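Local coordinates for protein D-ribitol-5-phosphate phosphatase (Bacteroides thetaiotaomicron, PDB 4JB3) that dephosphorylates D-ribitol-5-phosphate and D-ribitol-1-phosphate, and also acts on a phosphorylated intermediate of riboflavin biosynthesis, with magnesium as cofactor, at residues Q45-K49 / L50-D54; A101-G104 / F105-E108; H183-P186 / S187-L190; S197-H200 / I201-L205; Q211-N214 / G215-W218. All blocks are in the same frame, centred on the assembly; numbering follows the deposited sequence.

Contact 1. Residues Q45-K49 / L50-D54; sequences QAFIK and LGLAD
The backbone of helix 40-50 closes in a Schellman motif: Leu52 N reaches back to Phe47 O at 3.1 Å, and inside that loop Gly51 N bonds Ile48 O at 2.8 Å. Both have N-H...O angles of 150°, but they meet their acceptors differently, since Leu52 N is merely tilted from the Phe47 carbonyl plane whereas Gly51 N stands well above that of Ile48. Phe47 O also takes a weak bond from Leu50 N, at 3.0 Å. Gly51 makes the reversal with a phi of 117°, where a side chain would be jammed against the carbonyl oxygen of Leu50; the position therefore calls for glycine.

Three apolar side chains leave this turn together. Phe47 and Leu50 run side by side and point the same way, Leu50 CD1 lying 4.1 Å from Phe47 CD2. Leu52 holds its CG anti to the backbone N (chi1 -165°), which carries CD2 to 4.1 Å from Phe47 CB. All three also pack on Leu85 of helix 78-89, and the Phe47 ring makes edge-to-face pairs with Phe68 and Trp102, so the turn is anchored in an all-helical region consistent with the cap of a HAD phosphatase. Ile48 CA makes a C-H...O contact with Leu52 O at 3.5 Å, and Ile48 CG1 rests 3.4 Å from the same oxygen.

Contact 2. Residues A101-G104 / F105-E108; sequences AWLG and FFNE
A local aromatic and turn contact joins Trp102, in the last turn of helix 95-103, to Phe105 and Phe106, in the loop that leads on to helix 111-120. The backbone evidence is a type I beta turn from Leu103 to Phe106, with Phe106 N bonded to Leu103 O at 3.0 Å, preceded by a bond from Phe105 N to Trp102 O at 3.1 Å; each donor sits above the carbonyl plane. Gly104 suits the bend, because a CB there would clash with Ala101 O.

The rings of Trp102 and Phe105 run side by side. Their planes differ by 22°, but the six-membered ring of Trp102 and the Phe105 ring have centroids 5.5 Å apart, so they are slid past one another and touch along the CE3-CZ3 side of Trp102, closest at CZ3 to Phe105 CE2, 3.5 Å. Trp102 O lies in the plane of the Phe105 ring, at its edge, 3.5 Å from Phe105 CD2. Phe106 turns one face to Phe105 CB, which stands 3.6 Å above it, displaced toward the rim. Replacing Phe105 by alanine removes the ring that meets Trp102 CZ3 and is likely to open a gap beside Ile38 and Ala43.

The Trp102 side chain is about 4 Å from a bound glycerol, and Lys42 NZ bonds both Gly104 O and Phe106 O. Ring contacts thus pack the side chains of the turn, while Lys42 satisfies two of its carbonyls.

Contact 3. Residues H183-P186 / S187-L190; sequences HVIP and SETL
Ser187, first of the second segment, meets Ile185 across the turn with its hydroxyl, OG lying 3.7 Å from Ile185 CG2. Glu188 follows, and its N donates to Ile185 O at 2.9 Å. Its side chain runs beside that of Ile185 and points the same way. Beyond CG it is extended (chi2 176°), which takes OE1 to a water at 3.0 Å; the water donates to OE1 and accepts from Ile185 N, also at 3.0 Å, while OE2 forms a salt bridge with Lys25.

Thr189 comes next and is gripped twice. Its OG1 donates to Ile185 O at 2.8 Å, approaching from the face of that carbonyl opposite to Glu188 N, so one donor stands above the carbonyl plane and the other below it. Its N bonds Pro186 O at 2.9 Å, and OG1 also lies 3.5 Å from Val184 CB, with Asn26 ND2 as a second polar partner. A valine in place of Thr189 would probably leave Ile185 O short of one of its two donors and Asn26 ND2 without this partner. Leu190 turns away from the loop, its backbone paired with Asn26 and Val28 and its side chain lodged against helix 219-226.

After the chain has left helix 172-182 at His183, two overlapping turns through the 3-10 residues Pro186 and Ser187 lead it into strand 189-192, as in the alpha-to-beta connections of the parallel Rossmann-like core of HAD hydrolases.

Contact 4. Residues S197-H200 / I201-L205; sequences SNIH and IGKEL
Main-chain hydrogen bonds dominate the contact between 197-200 and 201-205, four consecutive i to i+4 bonds of one alpha helix with Ile201 through Glu204 as donors. Ile201 N reaches Ser197 O at 3.2 Å, Lys203 N reaches Ile199 O at 2.9 Å, and the Gly202-Asn198 and Glu204-His200 pairs lie between these values. N-H...O angles of 158° to 164° show that the turns are regular.

Side-chain carbons also press on the carbonyls of the preceding turn. Ile201 has CG1 anti to its backbone N (chi1 -179°), which puts CG2 in the crowded position between N and carbonyl carbon and presses it to 3.1 Å from Asn198 O. On another side of the helix, Lys203 CG comes within 3.4 Å of Ile199 O. The apolar contact is made one carbon further on, with Lys203 CD 3.9 Å from Ile199 CG2.

A single water provides the polar link between side chains. It accepts from Lys203 NZ at 3.1 Å and hydrogen-bonds His200 ND1 at 2.7 Å, spanning the 4.9 Å between NZ and ND1. The Asn198 amide is held outside this turn, its ND2 bonded to Asp193 OD2; its side chain is about 5 Å from that of Asp30 and from the bound sodium ion.

The helix is the crossover of the beta-alpha-beta unit 189-192, 196-204, 208-210: Ile199 and Lys203 pack on Thr209 of the last strand, and Ile201 on Pro172 and Phe175 of helix 172-182.

Contact 5. Residues Q211-N214 / G215-W218; sequences QPEN and GADW
Trp218 sets its CG between the backbone N and the carbonyl carbon (chi1 42°), and this brings the CD1 corner of the indole to 3.6 Å from Pro212 CB. The two side chains run side by side and point the same way; Pro212 CB is also 3.9 Å from Trp218 CB, and the proline approaches the ring obliquely. At the head of the loop, Gly215 takes a phi of 95°, which would drive a side chain against Asn214 O.

These backbone angles belong to a type II beta turn from Glu213 to Ala216, closed by Ala216 N donating to Glu213 O at 3.0 Å, an N-H...O angle of 160°. Ala216 CB lies 3.8 Å from Glu213 CB, so the two flanks of the turn touch through methyl and methylene. The loop links strand 208-210 to helix 219-226, with Trp218 at the N-cap position of that helix.

The polar atoms of Asn214 and Trp218 find partners in the chain just after Asp30, the nucleophile by similarity. Asn214, whose side chain is about 4 Å from that of the metal-binding Asp194, donates through ND2 to Ile38 O, and Trp218 NE1 donates to Val34 O.

How the contacts relate
All five contacts are local and follow in series along the chain, without nesting or crossing. Contact 1 closes the end of helix 40-50 and contact 2 the end of helix 95-103; they touch, Phe47 CE1 lying 3.4 Å from Ala101 O, and so join two helices of the cap-like region. Contact 3, some 41 Å from contact 1 between centres and across the chain's centre, leads from helix 172-182 into strand 189-192. Contact 4 lies on the next helix, where Leu205 O meets Pro186 CB at 3.5 Å. Contact 5 follows strand 208-210, and its Gln211 OE1 is 3.7 Å from Ile199 CG1 of contact 4. Contacts 2, 4 and 5 lie around the sodium site.

Contact 1. Residues Q45-K49 / L50-D54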
loop_
_atom_site.group_PDB
_atom_site.type_symbol
_atom_site.label_atom_id
_atom_site.label_comp_id
_atom_site.label_asym_id
_atom_site.label_seq_id
_atom_site.Cartn_x
_atom_site.Cartn_y
_atom_site.Cartn_z
ATOM N N GLN A 45 -14.302 -9.341 -9.407
ATOM C CA GLN A 45 -15.464 -10.129 -8.987
ATOM C C GLN A 45 -16.278 -9.425 -7.899
ATOM O O GLN A 45 -17.511 -9.432 -7.948
ATOM C CB GLN A 45 -15.021 -11.503 -8.475
ATOM C CG GLN A 45 -14.541 -12.463 -9.552
ATOM C CD GLN A 45 -15.658 -12.908 -10.478
ATOM O OE1 GLN A 45 -16.702 -13.386 -10.027
ATOM N NE2 GLN A 45 -15.443 -12.751 -11.779
ATOM N N ALA A 46 -15.592 -8.822 -6.928
ATOM C CA ALA A 46 -16.264 -8.174 -5.804
ATOM C C ALA A 46 -17.056 -6.965 -6.277
ATOM O O ALA A 46 -18.161 -6.711 -5.785
ATOM C CB ALA A 46 -15.258 -7.774 -4.743
ATOM N N PHE A 47 -16.495 -6.204 -7.214
ATOM C CA PHE A 47 -17.229 -5.053 -7.739
ATOM C C PHE A 47 -18.346 -5.443 -8.698
ATOM O O PHE A 47 -19.389 -4.790 -8.722
ATOM C CB PHE A 47 -16.293 -3.994 -8.333
ATOM C CG PHE A 47 -15.639 -3.130 -7.289
ATOM C CD1 PHE A 47 -14.438 -3.515 -6.691
ATOM C CD2 PHE A 47 -16.243 -1.946 -6.878
ATOM C CE1 PHE A 47 -13.844 -2.723 -5.714
ATOM C CE2 PHE A 47 -15.652 -1.146 -5.905
ATOM C CZ PHE A 47 -14.456 -1.534 -5.318
ATOM N N ILE A 48 -18.155 -6.506 -9.478
ATOM C CA ILE A 48 -19.242 -7.009 -10.325
ATOM C C ILE A 48 -20.453 -7.379 -9.464
ATOM O O ILE A 48 -21.592 -7.106 -9.841
ATOM C CB ILE A 48 -18.789 -8.210 -11.192
ATOM C CG1 ILE A 48 -17.857 -7.728 -12.304
ATOM C CG2 ILE A 48 -19.988 -8.936 -11.785
ATOM C CD1 ILE A 48 -17.208 -8.847 -13.105
ATOM N N LYS A 49 -20.191 -7.942 -8.283
ATOM C CA LYS A 49 -21.245 -8.334 -7.345
ATOM C C LYS A 49 -22.140 -7.146 -6.963
ATOM O O LYS A 49 -23.336 -7.321 -6.737
ATOM C CB LYS A 49 -20.631 -8.982 -6.093
ATOM C CG LYS A 49 -21.639 -9.361 -5.011
ATOM C CD LYS A 49 -20.995 -10.171 -3.890
ATOM C CE LYS A 49 -21.999 -10.480 -2.785
ATOM N NZ LYS A 49 -21.419 -11.355 -1.729
ATOM N N LEU A 50 -21.555 -5.948 -6.923
ATOM C CA LEU A 50 -22.311 -4.723 -6.617
ATOM C C LEU A 50 -23.136 -4.219 -7.787
ATOM O O LEU A 50 -24.019 -3.375 -7.605
ATOM C CB LEU A 50 -21.371 -3.591 -6.210
ATOM C CG LEU A 50 -20.510 -3.709 -4.965
ATOM C CD1 LEU A 50 -19.737 -2.414 -4.795
ATOM C CD2 LEU A 50 -21.367 -3.989 -3.746
ATOM N N GLY A 51 -22.846 -4.713 -8.985
ATOM C CA GLY A 51 -23.492 -4.219 -10.180
ATOM C C GLY A 51 -22.553 -3.572 -11.177
ATOM O O GLY A 51 -22.984 -3.147 -12.240
ATOM N N LEU A 52 -21.270 -3.483 -10.843
ATOM C CA LEU A 52 -20.325 -2.862 -11.765
ATOM C C LEU A 52 -19.890 -3.898 -12.792
ATOM O O LEU A 52 -18.802 -4.474 -12.697
ATOM C CB LEU A 52 -19.125 -2.291 -11.012
ATOM C CG LEU A 52 -18.235 -1.309 -11.782
ATOM C CD1 LEU A 52 -19.014 -0.056 -12.157
ATOM C CD2 LEU A 52 -17.009 -0.940 -10.961
ATOM N N ALA A 53 -20.748 -4.138 -13.776
ATOM C CA ALA A 53 -20.548 -5.238 -14.702
ATOM C C ALA A 53 -19.277 -5.106 -15.538
ATOM O O ALA A 53 -18.737 -6.112 -16.009
ATOM C CB ALA A 53 -21.764 -5.391 -15.598
ATOM N N ASP A 54 -18.801 -3.875 -15.724
ATOM C CA ASP A 54 -17.603 -3.660 -16.529
ATOM C C ASP A 54 -16.364 -3.407 -15.677
ATOM O O ASP A 54 -15.407 -2.789 -16.144
ATOM C CB ASP A 54 -17.810 -2.526 -17.538
ATOM C CG ASP A 54 -18.168 -1.203 -16.882
ATOM O OD1 ASP A 54 -18.296 -1.143 -15.639
ATOM O OD2 ASP A 54 -18.342 -0.215 -17.627
#

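Contact 2. Residues A101-G104 / F105-E108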
loop_
_atom_site.group_PDB
_atom_site.type_symbol
_atom_site.label_atom_id
_atom_site.label_comp_id
_atom_site.label_asym_id
_atom_site.label_seq_id
_atom_site.Cartn_x
_atom_site.Cartn_y
_atom_site.Cartn_z
ATOM N N ALA A 101 -16.421 -4.573 -1.131
ATOM C CA ALA A 101 -15.913 -4.666 -2.497
ATOM C C ALA A 101 -14.445 -4.259 -2.558
ATOM O O ALA A 101 -13.627 -4.959 -3.156
ATOM C CB ALA A 101 -16.759 -3.838 -3.460
ATOM N N TRP A 102 -14.098 -3.147 -1.924
ATOM C CA TRP A 102 -12.697 -2.739 -1.833
ATOM C C TRP A 102 -11.797 -3.799 -1.198
ATOM O O TRP A 102 -10.661 -4.009 -1.642
ATOM C CB TRP A 102 -12.573 -1.425 -1.060
ATOM C CG TRP A 102 -12.727 -0.238 -1.959
ATOM C CD1 TRP A 102 -13.804 0.610 -2.028
ATOM C CD2 TRP A 102 -11.796 0.215 -2.952
ATOM N NE1 TRP A 102 -13.585 1.569 -2.990
ATOM C CE2 TRP A 102 -12.365 1.343 -3.578
ATOM C CE3 TRP A 102 -10.532 -0.224 -3.371
ATOM C CZ2 TRP A 102 -11.711 2.046 -4.581
ATOM C CZ3 TRP A 102 -9.887 0.471 -4.368
ATOM C CH2 TRP A 102 -10.475 1.590 -4.970
ATOM N N LEU A 103 -12.292 -4.460 -0.155
ATOM C CA LEU A 103 -11.485 -5.475 0.519
ATOM C C LEU A 103 -11.288 -6.709 -0.365
ATOM O O LEU A 103 -10.419 -7.547 -0.088
ATOM C CB LEU A 103 -12.092 -5.845 1.870
ATOM C CG LEU A 103 -12.097 -4.689 2.872
ATOM C CD1 LEU A 103 -12.670 -5.140 4.202
ATOM C CD2 LEU A 103 -10.701 -4.125 3.064
ATOM N N GLY A 104 -12.072 -6.801 -1.435
ATOM C CA GLY A 104 -11.903 -7.842 -2.430
ATOM C C GLY A 104 -10.547 -7.801 -3.108
ATOM O O GLY A 104 -10.112 -8.803 -3.674
ATOM N N PHE A 105 -9.875 -6.649 -3.049
ATOM C CA PHE A 105 -8.532 -6.530 -3.617
ATOM C C PHE A 105 -7.504 -7.349 -2.858
ATOM O O PHE A 105 -6.439 -7.652 -3.392
ATOM C CB PHE A 105 -8.052 -5.078 -3.562
ATOM C CG PHE A 105 -8.330 -4.279 -4.805
ATOM C CD1 PHE A 105 -7.497 -4.383 -5.914
ATOM C CD2 PHE A 105 -9.387 -3.389 -4.847
ATOM C CE1 PHE A 105 -7.742 -3.630 -7.060
ATOM C CE2 PHE A 105 -9.641 -2.638 -5.986
ATOM C CZ PHE A 105 -8.812 -2.758 -7.093
ATOM N N PHE A 106 -7.794 -7.678 -1.601
ATOM C CA PHE A 106 -6.747 -8.166 -0.702
ATOM C C PHE A 106 -6.907 -9.598 -0.239
ATOM O O PHE A 106 -8.018 -10.066 -0.015
ATOM C CB PHE A 106 -6.651 -7.252 0.525
ATOM C CG PHE A 106 -6.405 -5.817 0.179
ATOM C CD1 PHE A 106 -5.125 -5.371 -0.080
ATOM C CD2 PHE A 106 -7.446 -4.913 0.095
ATOM C CE1 PHE A 106 -4.886 -4.040 -0.405
ATOM C CE2 PHE A 106 -7.210 -3.594 -0.245
ATOM C CZ PHE A 106 -5.929 -3.160 -0.494
ATOM N N ASN A 107 -5.778 -10.285 -0.086
ATOM C CA ASN A 107 -5.757 -11.576 0.601
ATOM C C ASN A 107 -5.421 -11.302 2.060
ATOM O O ASN A 107 -4.949 -10.223 2.373
ATOM C CB ASN A 107 -4.695 -12.500 -0.003
ATOM C CG ASN A 107 -5.021 -12.925 -1.418
ATOM O OD1 ASN A 107 -6.187 -13.064 -1.785
ATOM N ND2 ASN A 107 -3.986 -13.142 -2.223
ATOM N N GLU A 108 -5.659 -12.252 2.959
ATOM C CA GLU A 108 -5.245 -12.053 4.348
ATOM C C GLU A 108 -3.731 -11.858 4.398
ATOM O O GLU A 108 -3.007 -12.400 3.560
ATOM C CB GLU A 108 -5.670 -13.230 5.229
ATOM C CG GLU A 108 -7.183 -13.317 5.474
ATOM C CD GLU A 108 -7.710 -12.239 6.414
ATOM O OE1 GLU A 108 -6.910 -11.422 6.919
ATOM O OE2 GLU A 108 -8.937 -12.212 6.647
#

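Contact 3. Residues H183-P186 / S187-L190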
loop_
_atom_site.group_PDB
_atom_site.type_symbol
_atom_site.label_atom_id
_atom_site.label_comp_id
_atom_site.label_asym_id
_atom_site.label_seq_id
_atom_site.Cartn_x
_atom_site.Cartn_y
_atom_site.Cartn_z
ATOM N N HIS A 183 11.827 14.259 6.258
ATOM C CA HIS A 183 13.244 14.645 6.210
ATOM C C HIS A 183 14.193 13.509 5.818
ATOM O O HIS A 183 15.385 13.593 6.098
ATOM C CB HIS A 183 13.716 15.253 7.536
ATOM C CG HIS A 183 12.804 16.302 8.091
ATOM N ND1 HIS A 183 12.363 17.379 7.352
ATOM C CD2 HIS A 183 12.275 16.452 9.328
ATOM C CE1 HIS A 183 11.589 18.139 8.107
ATOM N NE2 HIS A 183 11.517 17.598 9.309
ATOM N N VAL A 184 13.697 12.446 5.196
ATOM C CA VAL A 184 14.625 11.406 4.755
ATOM C C VAL A 184 15.525 11.914 3.633
ATOM O O VAL A 184 15.135 12.790 2.838
ATOM C CB VAL A 184 13.923 10.098 4.301
ATOM C CG1 VAL A 184 13.063 9.522 5.425
ATOM C CG2 VAL A 184 13.084 10.321 3.039
ATOM N N ILE A 185 16.740 11.376 3.582
ATOM C CA ILE A 185 17.601 11.572 2.428
ATOM C C ILE A 185 17.300 10.415 1.498
ATOM O O ILE A 185 17.463 9.258 1.887
ATOM C CB ILE A 185 19.070 11.518 2.836
ATOM C CG1 ILE A 185 19.358 12.575 3.902
ATOM C CG2 ILE A 185 19.974 11.658 1.601
ATOM C CD1 ILE A 185 19.140 13.999 3.439
ATOM N N PRO A 186 16.830 10.704 0.274
ATOM C CA PRO A 186 16.451 9.600 -0.615
ATOM C C PRO A 186 17.539 8.540 -0.824
ATOM O O PRO A 186 17.196 7.359 -0.827
ATOM C CB PRO A 186 16.087 10.317 -1.918
ATOM C CG PRO A 186 15.544 11.638 -1.443
ATOM C CD PRO A 186 16.443 12.015 -0.280
ATOM N N SER A 187 18.810 8.926 -0.934
ATOM C CA SER A 187 19.862 7.932 -1.195
ATOM C C SER A 187 20.103 6.997 -0.009
ATOM O O SER A 187 20.717 5.938 -0.160
ATOM C CB SER A 187 21.158 8.612 -1.618
ATOM O OG SER A 187 21.755 9.266 -0.525
ATOM N N GLU A 188 19.613 7.391 1.167
ATOM C CA GLU A 188 19.719 6.574 2.377
ATOM C C GLU A 188 18.400 5.873 2.662
ATOM O O GLU A 188 18.184 5.370 3.771
ATOM C CB GLU A 188 20.091 7.446 3.580
ATOM C CG GLU A 188 21.449 8.132 3.451
ATOM C CD GLU A 188 21.771 9.062 4.609
ATOM O OE1 GLU A 188 20.849 9.522 5.328
ATOM O OE2 GLU A 188 22.971 9.344 4.798
ATOM N N THR A 189 17.525 5.825 1.663
ATOM C CA THR A 189 16.182 5.288 1.854
ATOM C C THR A 189 15.894 4.222 0.815
ATOM O O THR A 189 16.133 4.431 -0.377
ATOM C CB THR A 189 15.137 6.406 1.715
ATOM O OG1 THR A 189 15.441 7.453 2.646
ATOM C CG2 THR A 189 13.742 5.882 1.997
ATOM N N LEU A 190 15.394 3.074 1.273
ATOM C CA LEU A 190 14.985 2.008 0.366
ATOM C C LEU A 190 13.478 2.055 0.167
ATOM O O LEU A 190 12.709 1.934 1.130
ATOM C CB LEU A 190 15.371 0.638 0.924
ATOM C CG LEU A 190 15.051 -0.523 -0.029
ATOM C CD1 LEU A 190 15.949 -0.519 -1.260
ATOM C CD2 LEU A 190 15.186 -1.839 0.708
HETATM O O HOH W 1 17.964 9.861 5.855
#

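Contact 4. Residues S197-H200 / I201-L205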
loop_
_atom_site.group_PDB
_atom_site.type_symbol
_atom_site.label_atom_id
_atom_site.label_comp_id
_atom_site.label_asym_id
_atom_site.label_seq_id
_atom_site.Cartn_x
_atom_site.Cartn_y
_atom_site.Cartn_z
ATOM N N SER A 197 6.097 1.699 -12.521
ATOM C CA SER A 197 6.081 3.151 -12.697
ATOM C C SER A 197 6.479 3.847 -11.401
ATOM O O SER A 197 7.201 4.845 -11.423
ATOM C CB SER A 197 4.709 3.638 -13.160
ATOM O OG SER A 197 4.410 3.150 -14.459
ATOM N N ASN A 198 6.038 3.310 -10.266
ATOM C CA ASN A 198 6.381 3.901 -8.979
ATOM C C ASN A 198 7.872 3.769 -8.705
ATOM O O ASN A 198 8.509 4.699 -8.203
ATOM C CB ASN A 198 5.602 3.212 -7.855
ATOM C CG ASN A 198 4.117 3.456 -7.939
ATOM O OD1 ASN A 198 3.655 4.339 -8.667
ATOM N ND2 ASN A 198 3.345 2.671 -7.186
ATOM N N ILE A 199 8.426 2.596 -9.007
ATOM C CA ILE A 199 9.858 2.354 -8.844
ATOM C C ILE A 199 10.677 3.333 -9.691
ATOM O O ILE A 199 11.675 3.891 -9.227
ATOM C CB ILE A 199 10.200 0.891 -9.189
ATOM C CG1 ILE A 199 9.648 -0.048 -8.113
ATOM C CG2 ILE A 199 11.706 0.702 -9.357
ATOM C CD1 ILE A 199 10.423 -0.024 -6.786
ATOM N N HIS A 200 10.250 3.566 -10.929
ATOM C CA HIS A 200 11.007 4.451 -11.800
ATOM C C HIS A 200 11.063 5.887 -11.294
ATOM O O HIS A 200 12.124 6.512 -11.330
ATOM C CB HIS A 200 10.497 4.374 -13.235
ATOM C CG HIS A 200 10.655 3.016 -13.843
ATOM N ND1 HIS A 200 11.825 2.294 -13.747
ATOM C CD2 HIS A 200 9.792 2.252 -14.558
ATOM C CE1 HIS A 200 11.677 1.140 -14.377
ATOM N NE2 HIS A 200 10.453 1.089 -14.878
ATOM N N ILE A 201 9.944 6.417 -10.801
ATOM C CA ILE A 201 9.979 7.762 -10.253
ATOM C C ILE A 201 10.776 7.791 -8.945
ATOM O O ILE A 201 11.535 8.730 -8.700
ATOM C CB ILE A 201 8.569 8.368 -10.095
ATOM C CG1 ILE A 201 8.667 9.793 -9.550
ATOM C CG2 ILE A 201 7.711 7.539 -9.185
ATOM C CD1 ILE A 201 9.229 10.772 -10.549
ATOM N N GLY A 202 10.657 6.748 -8.126
ATOM C CA GLY A 202 11.470 6.658 -6.922
ATOM C C GLY A 202 12.956 6.719 -7.235
ATOM O O GLY A 202 13.704 7.470 -6.593
ATOM N N LYS A 203 13.384 5.962 -8.243
ATOM C CA LYS A 203 14.782 5.963 -8.670
ATOM C C LYS A 203 15.213 7.340 -9.142
ATOM O O LYS A 203 16.298 7.808 -8.794
ATOM C CB LYS A 203 15.011 4.937 -9.778
ATOM C CG LYS A 203 15.098 3.512 -9.293
ATOM C CD LYS A 203 14.959 2.545 -10.451
ATOM C CE LYS A 203 16.239 1.792 -10.700
ATOM N NZ LYS A 203 16.258 1.201 -12.072
ATOM N N GLU A 204 14.363 7.995 -9.930
ATOM C CA GLU A 204 14.642 9.333 -10.446
ATOM C C GLU A 204 14.866 10.348 -9.321
ATOM O O GLU A 204 15.711 11.249 -9.438
ATOM C CB GLU A 204 13.479 9.778 -11.337
ATOM C CG GLU A 204 13.628 11.149 -11.968
ATOM C CD GLU A 204 12.521 11.440 -12.966
ATOM O OE1 GLU A 204 12.111 10.505 -13.692
ATOM O OE2 GLU A 204 12.054 12.599 -13.016
ATOM N N LEU A 205 14.113 10.192 -8.238
ATOM C CA LEU A 205 14.212 11.091 -7.090
ATOM C C LEU A 205 15.338 10.728 -6.133
ATOM O O LEU A 205 15.567 11.440 -5.144
ATOM C CB LEU A 205 12.891 11.138 -6.337
ATOM C CG LEU A 205 11.735 11.648 -7.184
ATOM C CD1 LEU A 205 10.443 11.539 -6.406
ATOM C CD2 LEU A 205 12.008 13.088 -7.560
HETATM O O HOH W 2 14.407 3.137 -13.620
#

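Contact 5. Residues Q211-N214 / G215-W218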
loop_
_atom_site.group_PDB
_atom_site.type_symbol
_atom_site.label_atom_id
_atom_site.label_comp_id
_atom_site.label_asym_id
_atom_site.label_seq_id
_atom_site.Cartn_x
_atom_site.Cartn_y
_atom_site.Cartn_z
ATOM N N GLN A 211 11.879 -3.869 -5.976
ATOM C CA GLN A 211 10.576 -4.174 -6.571
ATOM C C GLN A 211 10.233 -5.662 -6.396
ATOM O O GLN A 211 10.519 -6.492 -7.273
ATOM C CB GLN A 211 10.515 -3.751 -8.052
ATOM C CG GLN A 211 9.131 -3.951 -8.691
ATOM C CD GLN A 211 9.005 -3.371 -10.094
ATOM O OE1 GLN A 211 9.920 -2.728 -10.602
ATOM N NE2 GLN A 211 7.840 -3.572 -10.713
ATOM N N PRO A 212 9.636 -6.010 -5.254
ATOM C CA PRO A 212 9.221 -7.403 -5.067
ATOM C C PRO A 212 8.034 -7.763 -5.949
ATOM O O PRO A 212 7.313 -6.884 -6.444
ATOM C CB PRO A 212 8.815 -7.446 -3.591
ATOM C CG PRO A 212 8.336 -6.044 -3.298
ATOM C CD PRO A 212 9.255 -5.152 -4.113
ATOM N N GLU A 213 7.835 -9.064 -6.127
ATOM C CA GLU A 213 6.655 -9.584 -6.810
ATOM C C GLU A 213 5.497 -9.598 -5.833
ATOM O O GLU A 213 5.629 -10.068 -4.699
ATOM C CB GLU A 213 6.918 -11.002 -7.299
ATOM C CG GLU A 213 5.755 -11.605 -8.071
ATOM C CD GLU A 213 6.080 -12.978 -8.618
ATOM O OE1 GLU A 213 7.052 -13.595 -8.139
ATOM O OE2 GLU A 213 5.361 -13.438 -9.529
ATOM N N ASN A 214 4.352 -9.105 -6.282
ATOM C CA ASN A 214 3.111 -9.225 -5.523
ATOM C C ASN A 214 2.857 -10.680 -5.147
ATOM O O ASN A 214 2.816 -11.555 -6.022
ATOM C CB ASN A 214 1.966 -8.700 -6.394
ATOM C CG ASN A 214 0.600 -8.934 -5.785
ATOM O OD1 ASN A 214 0.377 -8.682 -4.598
ATOM N ND2 ASN A 214 -0.331 -9.434 -6.597
ATOM N N GLY A 215 2.727 -10.942 -3.850
ATOM C CA GLY A 215 2.402 -12.271 -3.367
ATOM C C GLY A 215 3.609 -13.094 -2.977
ATOM O O GLY A 215 3.475 -14.156 -2.362
ATOM N N ALA A 216 4.791 -12.616 -3.339
ATOM C CA ALA A 216 6.020 -13.350 -3.065
ATOM C C ALA A 216 6.578 -13.009 -1.692
ATOM O O ALA A 216 6.370 -11.911 -1.172
ATOM C CB ALA A 216 7.054 -13.040 -4.136
ATOM N N ASP A 217 7.310 -13.956 -1.112
ATOM C CA ASP A 217 7.970 -13.730 0.170
ATOM C C ASP A 217 9.311 -13.040 -0.042
ATOM O O ASP A 217 10.316 -13.681 -0.384
ATOM C CB ASP A 217 8.167 -15.056 0.899
ATOM C CG ASP A 217 8.989 -14.911 2.155
ATOM O OD1 ASP A 217 9.044 -13.791 2.715
ATOM O OD2 ASP A 217 9.574 -15.922 2.587
ATOM N N TRP A 218 9.320 -11.734 0.182
ATOM C CA TRP A 218 10.487 -10.918 -0.095
ATOM C C TRP A 218 11.480 -10.792 1.055
ATOM O O TRP A 218 12.442 -10.044 0.936
ATOM C CB TRP A 218 10.070 -9.515 -0.575
ATOM C CG TRP A 218 8.910 -8.875 0.169
ATOM C CD1 TRP A 218 7.680 -8.603 -0.348
ATOM C CD2 TRP A 218 8.884 -8.403 1.535
ATOM N NE1 TRP A 218 6.888 -8.003 0.602
ATOM C CE2 TRP A 218 7.602 -7.861 1.761
ATOM C CE3 TRP A 218 9.818 -8.383 2.577
ATOM C CZ2 TRP A 218 7.220 -7.321 2.984
ATOM C CZ3 TRP A 218 9.436 -7.835 3.801
ATOM C CH2 TRP A 218 8.147 -7.317 3.989
#